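Aldolase (Escherichia coli, PDB 6VOP) belongs to the class II aldolase and adducin N-terminal domain family, a putative aldolase or epimerase-related protein whose precise function is not settled. Local coordinates at residues A19-F23 with C52-L56; G26-G30 with H98-T102. The protein carries 2 engineered substitutions. All blocks are in the same frame, centred on the assembly; numbering follows the deposited sequence.

Contact 1. Residues A19-F23 with C52-L56; sequences ASSFF and CLGNL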
ATOM      1  N   ALA A  19      -1.436  10.488 -13.603  1.00 27.09           N
ATOM      2  CA  ALA A  19      -1.141  11.183 -12.352  1.00 27.15           C
ATOM      3  C   ALA A  19      -1.957  10.610 -11.201  1.00 29.67           C
ATOM      4  O   ALA A  19      -1.428  10.370 -10.109  1.00 30.87           O
ATOM      5  CB  ALA A  19      -1.407  12.679 -12.505  1.00 30.60           C
ATOM      6  N   SER A  20      -3.252  10.382 -11.433  1.00 34.51           N
ATOM      7  CA  SER A  20      -4.100   9.816 -10.390  1.00 38.89           C
ATOM      8  C   SER A  20      -3.611   8.432  -9.980  1.00 33.56           C
ATOM      9  O   SER A  20      -3.617   8.088  -8.792  1.00 28.26           O
ATOM     10  CB  SER A  20      -5.548   9.762 -10.877  1.00 33.11           C
ATOM     11  OG  SER A  20      -6.361   9.023  -9.987  1.00 51.69           O
ATOM     12  N   SER A  21      -3.171   7.627 -10.948  1.00 28.30           N
ATOM     13  CA  SER A  21      -2.644   6.302 -10.638  1.00 28.14           C
ATOM     14  C   SER A  21      -1.446   6.384  -9.699  1.00 33.83           C
ATOM     15  O   SER A  21      -1.358   5.626  -8.727  1.00 33.05           O
ATOM     16  CB  SER A  21      -2.270   5.581 -11.933  1.00 28.32           C
ATOM     17  OG  SER A  21      -1.892   4.244 -11.676  1.00 35.12           O
ATOM     18  N   PHE A  22      -0.511   7.296  -9.979  1.00 31.41           N
ATOM     19  CA  PHE A  22       0.635   7.477  -9.093  1.00 24.01           C
ATOM     20  C   PHE A  22       0.191   7.877  -7.692  1.00 31.70           C
ATOM     21  O   PHE A  22       0.776   7.436  -6.695  1.00 32.28           O
ATOM     22  CB  PHE A  22       1.580   8.529  -9.668  1.00 22.49           C
ATOM     23  CG  PHE A  22       2.474   8.013 -10.754  1.00 26.97           C
ATOM     24  CD1 PHE A  22       3.038   6.750 -10.667  1.00 34.19           C
ATOM     25  CD2 PHE A  22       2.753   8.792 -11.864  1.00 23.50           C
ATOM     26  CE1 PHE A  22       3.863   6.274 -11.669  1.00 41.88           C
ATOM     27  CE2 PHE A  22       3.576   8.324 -12.868  1.00 29.94           C
ATOM     28  CZ  PHE A  22       4.131   7.062 -12.771  1.00 37.33           C
ATOM     29  N   PHE A  23      -0.847   8.708  -7.597  1.00 29.88           N
ATOM     30  CA  PHE A  23      -1.280   9.213  -6.300  1.00 29.35           C
ATOM     31  C   PHE A  23      -1.968   8.127  -5.479  1.00 36.25           C
ATOM     32  O   PHE A  23      -1.685   7.975  -4.285  1.00 43.65           O
ATOM     33  CB  PHE A  23      -2.201  10.416  -6.501  1.00 28.13           C
ATOM     34  CG  PHE A  23      -2.697  11.033  -5.221  1.00 29.66           C
ATOM     35  CD1 PHE A  23      -1.932  11.968  -4.544  1.00 36.56           C
ATOM     36  CD2 PHE A  23      -3.938  10.695  -4.709  1.00 28.93           C
ATOM     37  CE1 PHE A  23      -2.391  12.540  -3.372  1.00 34.33           C
ATOM     38  CE2 PHE A  23      -4.399  11.264  -3.543  1.00 30.23           C
ATOM     39  CZ  PHE A  23      -3.627  12.188  -2.875  1.00 29.07           C
ATOM     40  N   CYS A  52      -2.510  18.928  -6.580  1.00 67.22           N
ATOM     41  CA  CYS A  52      -2.490  17.553  -6.101  1.00 61.30           C
ATOM     42  C   CYS A  52      -2.657  16.610  -7.287  1.00 49.71           C
ATOM     43  O   CYS A  52      -3.646  16.700  -8.022  1.00 37.68           O
ATOM     44  CB  CYS A  52      -3.593  17.336  -5.068  1.00 62.67           C
ATOM     45  SG  CYS A  52      -3.853  15.615  -4.593  1.00 64.20           S
ATOM     46  N   LEU A  53      -1.693  15.705  -7.469  1.00 40.25           N
ATOM     47  CA  LEU A  53      -1.698  14.830  -8.635  1.00 34.47           C
ATOM     48  C   LEU A  53      -2.910  13.904  -8.674  1.00 37.98           C
ATOM     49  O   LEU A  53      -3.239  13.379  -9.746  1.00 38.07           O
ATOM     50  CB  LEU A  53      -0.408  14.008  -8.672  1.00 33.78           C
ATOM     51  CG  LEU A  53       0.864  14.777  -9.038  1.00 35.49           C
ATOM     52  CD1 LEU A  53       2.035  13.822  -9.215  1.00 31.01           C
ATOM     53  CD2 LEU A  53       0.652  15.608 -10.295  1.00 33.39           C
ATOM     54  N   GLY A  54      -3.586  13.699  -7.543  1.00 36.40           N
ATOM     55  CA  GLY A  54      -4.731  12.808  -7.504  1.00 37.46           C
ATOM     56  C   GLY A  54      -6.043  13.404  -7.971  1.00 58.40           C
ATOM     57  O   GLY A  54      -7.006  12.657  -8.170  1.00 53.65           O
ATOM     58  N   ASN A  55      -6.107  14.723  -8.153  1.00 50.37           N
ATOM     59  CA  ASN A  55      -7.331  15.395  -8.571  1.00 53.79           C
ATOM     60  C   ASN A  55      -6.984  16.539  -9.528  1.00 49.94           C
ATOM     61  O   ASN A  55      -7.255  17.710  -9.279  1.00 50.30           O
ATOM     62  CB  ASN A  55      -8.115  15.898  -7.359  1.00 60.42           C
ATOM     63  CG  ASN A  55      -9.494  16.407  -7.729  1.00 71.28           C
ATOM     64  OD1 ASN A  55     -10.031  16.068  -8.784  1.00 72.43           O
ATOM     65  ND2 ASN A  55     -10.077  17.226  -6.860  1.00 80.34           N
ATOM     66  N   LEU A  56      -6.371  16.191 -10.656  1.00 47.05           N
ATOM     67  CA  LEU A  56      -5.983  17.185 -11.645  1.00 36.13           C
ATOM     68  C   LEU A  56      -7.155  17.531 -12.556  1.00 40.30           C
ATOM     69  O   LEU A  56      -7.969  16.670 -12.902  1.00 36.32           O
ATOM     70  CB  LEU A  56      -4.814  16.674 -12.487  1.00 31.21           C
ATOM     71  CG  LEU A  56      -3.453  16.548 -11.803  1.00 39.55           C
ATOM     72  CD1 LEU A  56      -2.384  16.174 -12.819  1.00 35.93           C
ATOM     73  CD2 LEU A  56      -3.094  17.836 -11.084  1.00 31.86           C
TER
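The last turns of helix 7-24, at A19-F23, run against the irregular segment C52-L56, and the backbones come as near as 4.2 Å between S20 CA and G54 CA. F23 carries one half of the contact. With CG anti to the backbone N (chi1 -179°), its ring reaches across to lie against the bare CA of G54, placing CG 3.5 Å from G54 CA. The far part of the same ring meets C52: SG lies 3.6 Å from F23 CE1 and 4.1 Å from the F23 ring centroid, 31° off the ring normal, an oblique sulfur-aromatic contact. That sulfur is also held from within its own segment, where G54 N donates to C52 SG over 3.5 Å, which helps fix the thiol beside the F23 ring. One helical turn earlier, A19 fills the other half: its CB touches the CD1 branch of L56 at 3.6 Å and packs against the base of L53, CB to CB, at 4.2 Å. The side-chain packing is largely apolar, but L53 O lies 3.4 Å from A19 CB and near S20 N at an angle too poor for a hydrogen bond. Beyond it, L53 reaches on to A28 and to L99 of strand 95-99, and L56 rests on T47. F23 packs on S21 of a second subunit, and helix 7-24 turns F22 toward strand 95-99 and helix 174-194.

Contact 2. Residues G26-G30 with H98-T102; sequences GYATG and HLHST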
ATOM      1  N   GLY A  26       0.487   5.416  -4.021  1.00 37.12           N
ATOM      2  CA  GLY A  26       1.507   5.827  -3.081  1.00 39.38           C
ATOM      3  C   GLY A  26       2.796   6.338  -3.685  1.00 41.87           C
ATOM      4  O   GLY A  26       3.747   6.601  -2.936  1.00 54.89           O
ATOM      5  N   TYR A  27       2.868   6.487  -5.009  1.00 36.74           N
ATOM      6  CA  TYR A  27       4.088   7.001  -5.625  1.00 34.09           C
ATOM      7  C   TYR A  27       4.232   8.502  -5.404  1.00 35.24           C
ATOM      8  O   TYR A  27       5.347   9.005  -5.229  1.00 36.53           O
ATOM      9  CB  TYR A  27       4.101   6.686  -7.119  1.00 36.89           C
ATOM     10  CG  TYR A  27       4.311   5.228  -7.459  1.00 38.28           C
ATOM     11  CD1 TYR A  27       3.229   4.374  -7.639  1.00 36.93           C
ATOM     12  CD2 TYR A  27       5.589   4.708  -7.620  1.00 30.91           C
ATOM     13  CE1 TYR A  27       3.416   3.042  -7.959  1.00 40.14           C
ATOM     14  CE2 TYR A  27       5.786   3.375  -7.940  1.00 30.62           C
ATOM     15  CZ  TYR A  27       4.696   2.549  -8.109  1.00 30.73           C
ATOM     16  OH  TYR A  27       4.884   1.225  -8.430  1.00 30.41           O
ATOM     17  N   ALA A  28       3.121   9.234  -5.424  1.00 44.53           N
ATOM     18  CA  ALA A  28       3.119  10.679  -5.239  1.00 42.85           C
ATOM     19  C   ALA A  28       2.604  11.021  -3.847  1.00 43.99           C
ATOM     20  O   ALA A  28       1.623  10.436  -3.380  1.00 53.54           O
ATOM     21  CB  ALA A  28       2.257  11.363  -6.300  1.00 54.70           C
ATOM     22  N   THR A  29       3.267  11.970  -3.188  1.00 52.46           N
ATOM     23  CA  THR A  29       2.960  12.340  -1.806  1.00 65.99           C
ATOM     24  C   THR A  29       2.600  13.821  -1.755  1.00 78.03           C
ATOM     25  O   THR A  29       3.479  14.684  -1.855  1.00 79.67           O
ATOM     26  CB  THR A  29       4.136  12.037  -0.882  1.00 73.56           C
ATOM     27  OG1 THR A  29       5.366  12.336  -1.553  1.00 81.19           O
ATOM     28  CG2 THR A  29       4.128  10.575  -0.473  1.00 65.41           C
ATOM     29  N   GLY A  30       1.313  14.109  -1.578  1.00 84.98           N
ATOM     30  CA  GLY A  30       0.867  15.496  -1.515  1.00 91.38           C
ATOM     31  C   GLY A  30       1.034  16.207  -2.850  1.00 92.61           C
ATOM     32  O   GLY A  30       0.760  15.648  -3.920  1.00 93.68           O
ATOM     33  N   HIS A  98       8.523  13.165 -12.637  1.00 28.11           N
ATOM     34  CA  HIS A  98       9.301  13.545 -11.462  1.00 31.49           C
ATOM     35  C   HIS A  98       8.425  13.379 -10.228  1.00 29.61           C
ATOM     36  O   HIS A  98       7.453  14.120 -10.048  1.00 36.18           O
ATOM     37  CB  HIS A  98       9.817  14.980 -11.578  1.00 42.20           C
ATOM     38  CG  HIS A  98      10.390  15.520 -10.305  1.00 50.73           C
ATOM     39  ND1 HIS A  98      11.205  14.774  -9.481  1.00 51.93           N
ATOM     40  CD2 HIS A  98      10.267  16.733  -9.715  1.00 51.80           C
ATOM     41  CE1 HIS A  98      11.559  15.502  -8.438  1.00 49.56           C
ATOM     42  NE2 HIS A  98      11.003  16.695  -8.555  1.00 49.17           N
ATOM     43  N   LEU A  99       8.768  12.408  -9.386  1.00 26.79           N
ATOM     44  CA  LEU A  99       8.057  12.147  -8.147  1.00 23.03           C
ATOM     45  C   LEU A  99       9.061  11.998  -7.013  1.00 30.36           C
ATOM     46  O   LEU A  99      10.244  11.742  -7.237  1.00 41.71           O
ATOM     47  CB  LEU A  99       7.191  10.883  -8.245  1.00 28.66           C
ATOM     48  CG  LEU A  99       6.132  10.842  -9.347  1.00 32.95           C
ATOM     49  CD1 LEU A  99       5.403   9.512  -9.328  1.00 29.11           C
ATOM     50  CD2 LEU A  99       5.155  11.990  -9.184  1.00 40.37           C
ATOM     51  N   HIS A 100       8.578  12.172  -5.789  1.00 32.89           N
ATOM     52  CA  HIS A 100       9.385  11.927  -4.591  1.00 27.79           C
ATOM     53  C   HIS A 100       8.992  10.607  -3.947  1.00 32.94           C
ATOM     54  O   HIS A 100       8.686  10.527  -2.756  1.00 46.80           O
ATOM     55  CB  HIS A 100       9.249  13.081  -3.607  1.00 32.55           C
ATOM     56  CG  HIS A 100       9.517  14.426  -4.208  1.00 37.83           C
ATOM     57  ND1 HIS A 100       9.122  15.598  -3.605  1.00 40.84           N
ATOM     58  CD2 HIS A 100      10.141  14.784  -5.356  1.00 42.44           C
ATOM     59  CE1 HIS A 100       9.483  16.622  -4.358  1.00 42.79           C
ATOM     60  NE2 HIS A 100      10.108  16.156  -5.423  1.00 38.78           N
ATOM     61  N   SER A 101       8.992   9.552  -4.757  1.00 30.13           N
ATOM     62  CA  SER A 101       8.598   8.235  -4.280  1.00 30.17           C
ATOM     63  C   SER A 101       9.513   7.772  -3.153  1.00 34.38           C
ATOM     64  O   SER A 101      10.708   8.086  -3.121  1.00 33.59           O
ATOM     65  CB  SER A 101       8.617   7.229  -5.427  1.00 34.07           C
ATOM     66  OG  SER A 101       8.166   7.826  -6.628  1.00 46.88           O
ATOM     67  N   THR A 102       8.932   6.988  -2.242  1.00 39.07           N
ATOM     68  CA  THR A 102       9.548   6.719  -0.947  1.00 32.08           C
ATOM     69  C   THR A 102      10.941   6.116  -1.096  1.00 32.52           C
ATOM     70  O   THR A 102      11.926   6.663  -0.589  1.00 38.56           O
ATOM     71  CB  THR A 102       8.646   5.790  -0.132  1.00 34.72           C
ATOM     72  OG1 THR A 102       7.323   6.335  -0.064  1.00 35.97           O
ATOM     73  CG2 THR A 102       9.186   5.629   1.277  1.00 45.73           C
TER
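Apolar packing joins Y27 and A28 to the two branches of L99, near the end of strand 95-99. L99 CD1 meets Y27 CB at 3.8 Å, and L99 CD2 lies 4.1 Å from A28 CB, so the leucine fork is shared between consecutive residues. The polar part centres on the carbonyl of Y27. S101 OG donates a weak hydrogen bond to Y27 O over 3.4 Å, and S101 CA makes a C-H...O contact with the same oxygen at 3.5 Å. S101 OG also sits at the edge of the Y27 ring, near its plane, 4.2 Å from CD2. Y27 CG is anti to its own carbonyl carbon (chi1 -71°), which carries the ring away from L99 toward E182 and E185 of helix 174-194. T29 OG1 approaches H100 O only loosely, at 4.0 Å. Just ahead, G26 is the C' residue of a Schellman motif ending helix 7-24. The segment leaving that motif thus lies beside the end of a central strand in the AraD-like fold, where H98 and H100 gather with H165 in a cluster consistent with an unoccupied metal site.

In the fold
Contacts 1 and 2 lie with their centres about 10 Å apart and meet at the end of helix 7-24. There F22 O accepts probable hydrogen bonds from Y27 N at 2.8 Å and A28 N at 3.2 Å, tying the helix of contact 1 to the loop of contact 2. A second bridge is apolar: L99 CD1 lies 3.6 Å from F22 CG, and L99 CD2 lies 3.6 Å from L53 CD1, so L99 joins both halves of contact 1. Contact 2 holds H98 and H100, two of the three histidines of the possible empty metal site; H165 is the third. Both contacts reach a second subunit, whose Y125 stacks on H100.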